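Local coordinates for endo-beta-1,4-xylanase Xyn10C (Pseudomonas cellulosa, PDB 1GNY), which cleaves internal beta-1,4 linkages of xylan with its C-terminal domain, while the N-terminal family 15 carbohydrate-binding module, the part present here, binds xylan and xylooligosaccharides, at residues 29-41 and 130-143. Sequence-based numbering, arbitrary orientation.
Sequences SADGVTFAALGDG and IQAKGTPAGTITIK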
ATOM      1  N   SER A  29      -8.268  10.956   9.405  1.00 14.00           N
ATOM      2  CA  SER A  29      -9.469  10.983  10.310  1.00 15.13           C
ATOM      3  C   SER A  29      -9.207  10.024  11.471  1.00 15.01           C
ATOM      4  O   SER A  29      -8.205   9.292  11.439  1.00 15.28           O
ATOM      5  CB  SER A  29     -10.739  10.630   9.588  1.00 15.82           C
ATOM      6  OG  SER A  29     -10.785   9.258   9.292  1.00 15.45           O
ATOM      7  N   ALA A  30     -10.127   9.970  12.438  1.00 16.04           N
ATOM      8  CA  ALA A  30      -9.990   9.002  13.528  1.00 16.32           C
ATOM      9  C   ALA A  30      -9.917   7.550  13.008  1.00 16.66           C
ATOM     10  O   ALA A  30      -9.291   6.688  13.638  1.00 18.45           O
ATOM     11  CB  ALA A  30     -11.138   9.129  14.512  1.00 17.61           C
ATOM     12  N   ASP A  31     -10.547   7.289  11.868  1.00 17.06           N
ATOM     13  CA  ASP A  31     -10.499   5.929  11.263  1.00 17.62           C
ATOM     14  C   ASP A  31      -9.197   5.580  10.511  1.00 16.80           C
ATOM     15  O   ASP A  31      -8.975   4.415  10.191  1.00 18.19           O
ATOM     16  CB  ASP A  31     -11.643   5.705  10.315  1.00 18.15           C
ATOM     17  CG  ASP A  31     -12.974   5.427  11.022  1.00 21.23           C
ATOM     18  OD1 ASP A  31     -13.040   5.426  12.265  1.00 23.10           O
ATOM     19  OD2 ASP A  31     -14.033   5.234  10.377  1.00 27.44           O
ATOM     20  N   GLY A  32      -8.327   6.548  10.284  1.00 14.57           N
ATOM     21  CA  GLY A  32      -7.057   6.301   9.585  1.00 12.90           C
ATOM     22  C   GLY A  32      -6.768   7.269   8.445  1.00 13.15           C
ATOM     23  O   GLY A  32      -6.804   8.480   8.671  1.00 12.07           O
ATOM     24  N   VAL A  33      -6.464   6.718   7.259  1.00 12.04           N
ATOM     25  CA  VAL A  33      -6.070   7.475   6.041  1.00 11.58           C
ATOM     26  C   VAL A  33      -7.019   7.179   4.888  1.00 11.79           C
ATOM     27  O   VAL A  33      -7.228   6.009   4.577  1.00 12.76           O
ATOM     28  CB  VAL A  33      -4.614   7.128   5.633  1.00 11.46           C
ATOM     29  CG1 VAL A  33      -4.239   7.712   4.282  1.00 13.63           C
ATOM     30  CG2 VAL A  33      -3.608   7.601   6.721  1.00 11.14           C
ATOM     31  N   THR A  34      -7.534   8.223   4.243  1.00 12.53           N
ATOM     32  CA  THR A  34      -8.503   8.065   3.125  1.00 12.57           C
ATOM     33  C   THR A  34      -8.001   8.848   1.927  1.00 12.91           C
ATOM     34  O   THR A  34      -7.472   9.964   2.066  1.00 12.60           O
ATOM     35  CB  THR A  34      -9.951   8.522   3.503  1.00 12.51           C
ATOM     36  OG1 THR A  34     -10.361   7.840   4.692  1.00 12.81           O
ATOM     37  CG2 THR A  34     -10.991   8.181   2.415  1.00 15.46           C
ATOM     38  N   PHE A  35      -8.170   8.249   0.756  1.00 12.45           N
ATOM     39  CA  PHE A  35      -7.913   8.948  -0.504  1.00 12.54           C
ATOM     40  C   PHE A  35      -9.062   8.766  -1.508  1.00 12.68           C
ATOM     41  O   PHE A  35      -9.808   7.758  -1.474  1.00 13.34           O
ATOM     42  CB  PHE A  35      -6.558   8.570  -1.119  1.00 12.18           C
ATOM     43  CG  PHE A  35      -6.465   7.174  -1.687  1.00 11.85           C
ATOM     44  CD1 PHE A  35      -6.088   6.095  -0.862  1.00 12.20           C
ATOM     45  CD2 PHE A  35      -6.648   6.933  -3.040  1.00 13.28           C
ATOM     46  CE1 PHE A  35      -5.980   4.834  -1.366  1.00 13.97           C
ATOM     47  CE2 PHE A  35      -6.529   5.653  -3.553  1.00 14.44           C
ATOM     48  CZ  PHE A  35      -6.171   4.599  -2.709  1.00 13.89           C
ATOM     49  N   ALA A  36      -9.176   9.758  -2.394  1.00 12.80           N
ATOM     50  CA  ALA A  36     -10.079   9.728  -3.545  1.00 13.24           C
ATOM     51  C   ALA A  36      -9.396   8.934  -4.681  1.00 13.29           C
ATOM     52  O   ALA A  36      -8.291   9.274  -5.153  1.00 13.87           O
ATOM     53  CB  ALA A  36     -10.408  11.134  -4.015  1.00 13.50           C
ATOM     54  N   ALA A  37     -10.012   7.826  -5.069  1.00 14.29           N
ATOM     55  CA  ALA A  37      -9.472   6.937  -6.106  1.00 14.07           C
ATOM     56  C   ALA A  37      -9.819   7.487  -7.507  1.00 15.48           C
ATOM     57  O   ALA A  37     -10.720   7.005  -8.213  1.00 15.24           O
ATOM     58  CB  ALA A  37     -10.004   5.517  -5.919  1.00 14.67           C
ATOM     59  N   LEU A  38      -9.096   8.528  -7.875  1.00 14.52           N
ATOM     60  CA  LEU A  38      -9.400   9.313  -9.099  1.00 14.85           C
ATOM     61  C   LEU A  38      -9.113   8.630 -10.424  1.00 15.15           C
ATOM     62  O   LEU A  38      -9.778   8.931 -11.428  1.00 16.68           O
ATOM     63  CB  LEU A  38      -8.671  10.657  -9.076  1.00 15.75           C
ATOM     64  CG  LEU A  38      -9.070  11.572  -7.911  1.00 16.10           C
ATOM     65  CD1 LEU A  38      -8.084  12.737  -7.799  1.00 17.70           C
ATOM     66  CD2 LEU A  38     -10.522  12.020  -7.966  1.00 18.89           C
ATOM     67  N   GLY A  39      -8.137   7.760 -10.445  1.00 14.82           N
ATOM     68  CA  GLY A  39      -7.759   7.027 -11.663  1.00 15.82           C
ATOM     69  C   GLY A  39      -6.747   5.932 -11.435  1.00 15.76           C
ATOM     70  O   GLY A  39      -6.280   5.707 -10.324  1.00 15.32           O
ATOM     71  N   ASP A  40      -6.407   5.203 -12.503  1.00 16.08           N
ATOM     72  CA  ASP A  40      -5.392   4.147 -12.439  1.00 16.12           C
ATOM     73  C   ASP A  40      -4.062   4.730 -11.921  1.00 15.59           C
ATOM     74  O   ASP A  40      -3.635   5.810 -12.352  1.00 15.69           O
ATOM     75  CB  ASP A  40      -5.195   3.513 -13.835  1.00 16.85           C
ATOM     76  CG  ASP A  40      -4.183   2.407 -13.835  1.00 18.53           C
ATOM     77  OD1 ASP A  40      -4.523   1.236 -13.511  1.00 18.50           O
ATOM     78  OD2 ASP A  40      -2.987   2.622 -14.154  1.00 22.41           O
ATOM     79  N   GLY A  41      -3.475   4.048 -10.948  1.00 14.11           N
ATOM     80  CA  GLY A  41      -2.218   4.463 -10.335  1.00 13.53           C
ATOM     81  C   GLY A  41      -2.305   5.488  -9.221  1.00 13.58           C
ATOM     82  O   GLY A  41      -1.272   5.856  -8.705  1.00 12.37           O
ATOM     83  N   ILE A 130      -0.658   1.588  -1.214  1.00 11.47           N
ATOM     84  CA  ILE A 130      -1.759   0.890  -1.914  1.00 11.91           C
ATOM     85  C   ILE A 130      -2.327   1.827  -2.960  1.00 12.62           C
ATOM     86  O   ILE A 130      -2.469   3.026  -2.715  1.00 13.29           O
ATOM     87  CB  ILE A 130      -2.836   0.360  -0.907  1.00 11.24           C
ATOM     88  CG1 ILE A 130      -3.794  -0.626  -1.599  1.00 13.56           C
ATOM     89  CG2 ILE A 130      -3.519   1.495  -0.175  1.00 12.36           C
ATOM     90  CD1 ILE A 130      -4.760  -1.333  -0.605  1.00 14.55           C
ATOM     91  N   GLN A 131      -2.662   1.288  -4.126  1.00 12.35           N
ATOM     92  CA  GLN A 131      -3.156   2.101  -5.241  1.00 12.17           C
ATOM     93  C   GLN A 131      -4.283   1.402  -6.004  1.00 12.98           C
ATOM     94  O   GLN A 131      -4.348   0.154  -6.001  1.00 12.65           O
ATOM     95  CB  GLN A 131      -2.026   2.487  -6.217  1.00 11.49           C
ATOM     96  CG  GLN A 131      -1.347   1.274  -6.898  1.00 12.46           C
ATOM     97  CD  GLN A 131      -0.183   1.681  -7.813  1.00 15.95           C
ATOM     98  OE1 GLN A 131       0.172   2.872  -7.862  1.00 15.21           O
ATOM     99  NE2 GLN A 131       0.398   0.695  -8.552  1.00 18.42           N
ATOM    100  N   ALA A 132      -5.118   2.197  -6.631  1.00 14.60           N
ATOM    101  CA  ALA A 132      -6.198   1.682  -7.450  1.00 14.81           C
ATOM    102  C   ALA A 132      -5.651   1.334  -8.837  1.00 15.66           C
ATOM    103  O   ALA A 132      -4.767   2.011  -9.358  1.00 14.69           O
ATOM    104  CB  ALA A 132      -7.291   2.713  -7.566  1.00 15.61           C
ATOM    105  N   LYS A 133      -6.211   0.296  -9.439  1.00 16.29           N
ATOM    106  CA  LYS A 133      -5.855  -0.100 -10.807  1.00 17.79           C
ATOM    107  C   LYS A 133      -7.134  -0.357 -11.612  1.00 18.85           C
ATOM    108  O   LYS A 133      -8.010  -1.084 -11.157  1.00 20.12           O
ATOM    109  CB  LYS A 133      -5.008  -1.376 -10.854  1.00 19.00           C
ATOM    110  CG  LYS A 133      -3.683  -1.375 -10.066  1.00 21.40           C
ATOM    111  CD  LYS A 133      -2.681  -0.485 -10.667  1.00 25.97           C
ATOM    112  CE  LYS A 133      -1.920  -1.097 -11.865  1.00 28.30           C
ATOM    113  NZ  LYS A 133      -1.376   0.117 -12.651  1.00 32.67           N
ATOM    114  N   GLY A 134      -7.171   0.183 -12.818  1.00 18.93           N
ATOM    115  CA  GLY A 134      -8.292   0.040 -13.744  1.00 19.66           C
ATOM    116  C   GLY A 134      -8.955   1.377 -14.044  1.00 18.88           C
ATOM    117  O   GLY A 134      -8.285   2.305 -14.445  1.00 19.70           O
ATOM    118  N   THR A 135     -10.281   1.450 -13.901  1.00 19.26           N
ATOM    119  CA  THR A 135     -11.031   2.680 -14.062  1.00 19.76           C
ATOM    120  C   THR A 135     -11.827   2.969 -12.768  1.00 18.86           C
ATOM    121  O   THR A 135     -13.029   2.786 -12.715  1.00 18.60           O
ATOM    122  CB  THR A 135     -11.980   2.572 -15.320  1.00 21.26           C
ATOM    123  OG1 THR A 135     -11.209   2.196 -16.486  1.00 24.91           O
ATOM    124  CG2 THR A 135     -12.581   3.899 -15.665  1.00 22.54           C
ATOM    125  N   PRO A 136     -11.141   3.387 -11.704  1.00 16.94           N
ATOM    126  CA  PRO A 136     -11.786   3.536 -10.394  1.00 16.49           C
ATOM    127  C   PRO A 136     -12.646   4.764 -10.199  1.00 15.98           C
ATOM    128  O   PRO A 136     -12.646   5.718 -10.997  1.00 16.59           O
ATOM    129  CB  PRO A 136     -10.579   3.637  -9.435  1.00 16.28           C
ATOM    130  CG  PRO A 136      -9.528   4.262 -10.256  1.00 16.22           C
ATOM    131  CD  PRO A 136      -9.710   3.726 -11.633  1.00 16.89           C
ATOM    132  N   ALA A 137     -13.394   4.702  -9.116  1.00 15.48           N
ATOM    133  CA  ALA A 137     -14.175   5.811  -8.574  1.00 15.80           C
ATOM    134  C   ALA A 137     -14.279   5.598  -7.061  1.00 15.07           C
ATOM    135  O   ALA A 137     -13.759   4.622  -6.531  1.00 14.97           O
ATOM    136  CB  ALA A 137     -15.525   5.890  -9.213  1.00 15.96           C
ATOM    137  N   GLY A 138     -14.865   6.551  -6.358  1.00 14.96           N
ATOM    138  CA  GLY A 138     -15.066   6.423  -4.925  1.00 14.37           C
ATOM    139  C   GLY A 138     -13.771   6.613  -4.114  1.00 14.49           C
ATOM    140  O   GLY A 138     -12.815   7.211  -4.579  1.00 13.81           O
ATOM    141  N   THR A 139     -13.794   6.065  -2.910  1.00 13.99           N
ATOM    142  CA  THR A 139     -12.712   6.254  -1.925  1.00 14.11           C
ATOM    143  C   THR A 139     -12.241   4.949  -1.348  1.00 13.35           C
ATOM    144  O   THR A 139     -12.927   3.909  -1.447  1.00 11.77           O
ATOM    145  CB  THR A 139     -13.147   7.189  -0.769  1.00 14.05           C
ATOM    146  OG1 THR A 139     -14.204   6.576  -0.011  1.00 15.29           O
ATOM    147  CG2 THR A 139     -13.719   8.481  -1.280  1.00 17.15           C
ATOM    148  N   ILE A 140     -11.036   5.021  -0.776  1.00 12.08           N
ATOM    149  CA  ILE A 140     -10.399   3.914  -0.053  1.00 12.34           C
ATOM    150  C   ILE A 140      -9.936   4.446   1.296  1.00 12.70           C
ATOM    151  O   ILE A 140      -9.323   5.515   1.330  1.00 13.06           O
ATOM    152  CB  ILE A 140      -9.180   3.357  -0.831  1.00 13.12           C
ATOM    153  CG1 ILE A 140      -9.583   2.732  -2.181  1.00 12.07           C
ATOM    154  CG2 ILE A 140      -8.424   2.317   0.010  1.00 12.68           C
ATOM    155  CD1 ILE A 140     -10.496   1.535  -2.141  1.00 14.88           C
ATOM    156  N   THR A 141     -10.229   3.717   2.381  1.00 12.18           N
ATOM    157  CA  THR A 141      -9.734   4.024   3.726  1.00 12.77           C
ATOM    158  C   THR A 141      -8.787   2.928   4.207  1.00 13.46           C
ATOM    159  O   THR A 141      -9.131   1.745   4.169  1.00 13.18           O
ATOM    160  CB  THR A 141     -10.867   4.239   4.752  1.00 13.40           C
ATOM    161  OG1 THR A 141     -11.669   5.369   4.340  1.00 13.85           O
ATOM    162  CG2 THR A 141     -10.308   4.548   6.142  1.00 13.64           C
ATOM    163  N   ILE A 142      -7.581   3.332   4.620  1.00 12.17           N
ATOM    164  CA  ILE A 142      -6.623   2.420   5.298  1.00 12.37           C
ATOM    165  C   ILE A 142      -6.718   2.646   6.819  1.00 11.98           C
ATOM    166  O   ILE A 142      -6.462   3.745   7.307  1.00 12.54           O
ATOM    167  CB  ILE A 142      -5.144   2.594   4.826  1.00 12.39           C
ATOM    168  CG1 ILE A 142      -5.049   2.534   3.312  1.00 14.29           C
ATOM    169  CG2 ILE A 142      -4.254   1.515   5.460  1.00 15.02           C
ATOM    170  CD1 ILE A 142      -4.976   3.873   2.656  1.00 14.52           C
ATOM    171  N   LYS A 143      -7.085   1.606   7.557  1.00 12.31           N
ATOM    172  CA  LYS A 143      -7.207   1.677   9.042  1.00 12.79           C
ATOM    173  C   LYS A 143      -5.880   1.362   9.753  1.00 12.75           C
ATOM    174  O   LYS A 143      -5.576   1.950  10.804  1.00 13.63           O
ATOM    175  CB  LYS A 143      -8.323   0.729   9.544  1.00 12.71           C
ATOM    176  CG  LYS A 143      -9.687   1.117   9.072  1.00 13.82           C
ATOM    177  CD  LYS A 143     -10.786   0.392   9.813  1.00 17.01           C
ATOM    178  CE  LYS A 143     -12.094   1.149   9.779  1.00 18.06           C
ATOM    179  NZ  LYS A 143     -13.144   0.379  10.516  1.00 16.85           N
TER
HETATM  180  O   HOH W   1     -15.407   2.196  10.299  1.00 33.15           O
HETATM  181  O   HOH W   2     -13.179   8.560 -10.782  1.00 31.67           O
HETATM  182  O   HOH W   3      -8.010   5.505 -14.912  1.00 27.00           O
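D40 OD1 takes two donors from segment 130-143: G134 N donates a 2.9 Å hydrogen bond to the anti lone pair of D40 OD1, and K133 NZ reaches it by a weak one. K133 NZ also lies 3.3 Å from D40 OD2, completing a salt bridge whose two N-H...O contacts are both weak. The carboxylate gets there because CG lies anti to the backbone N (chi1 -179°), while the lysine chain, bent at chi2 and chi3, crosses the aspartate obliquely and brings NZ to both oxygens. An asparagine at D40 would probably leave the K133 ammonium without its countercharge and less firmly tethered. Close by, G41 N bonds to A132 O, and a water links D40 N with G134 O.

Farther along, strands 32-36 and 139-143 run antiparallel, with V33–I142 and F35–I140 as hydrogen-bonded pairs. Between them, in a non-hydrogen-bonded pair, the hydroxyls of T34 and T141 meet OG1 to OG1 at 2.8 Å. On the face of V33 and I142, the F35 ring lies alongside I140, its CE1 3.6 Å from I140 CB, and I142 CD1 comes to the ring edge. A37 CB packs 4.0 Å from P136 CB, and F69 of helix 67-72 touches both side chains.

Strand 139-149 belongs to one antiparallel sheet and strand 126-133 to the other. Segment 29-41 follows this change of sheet, pairing first with 139-143 and then meeting 131-134 on its way into strand 42-48, an arrangement characteristic of the two-sheet beta-sandwich (jelly-roll) fold shared by many carbohydrate-binding modules, family 15 among them, here with a xylose unit of the bound xylooligosaccharide near K133.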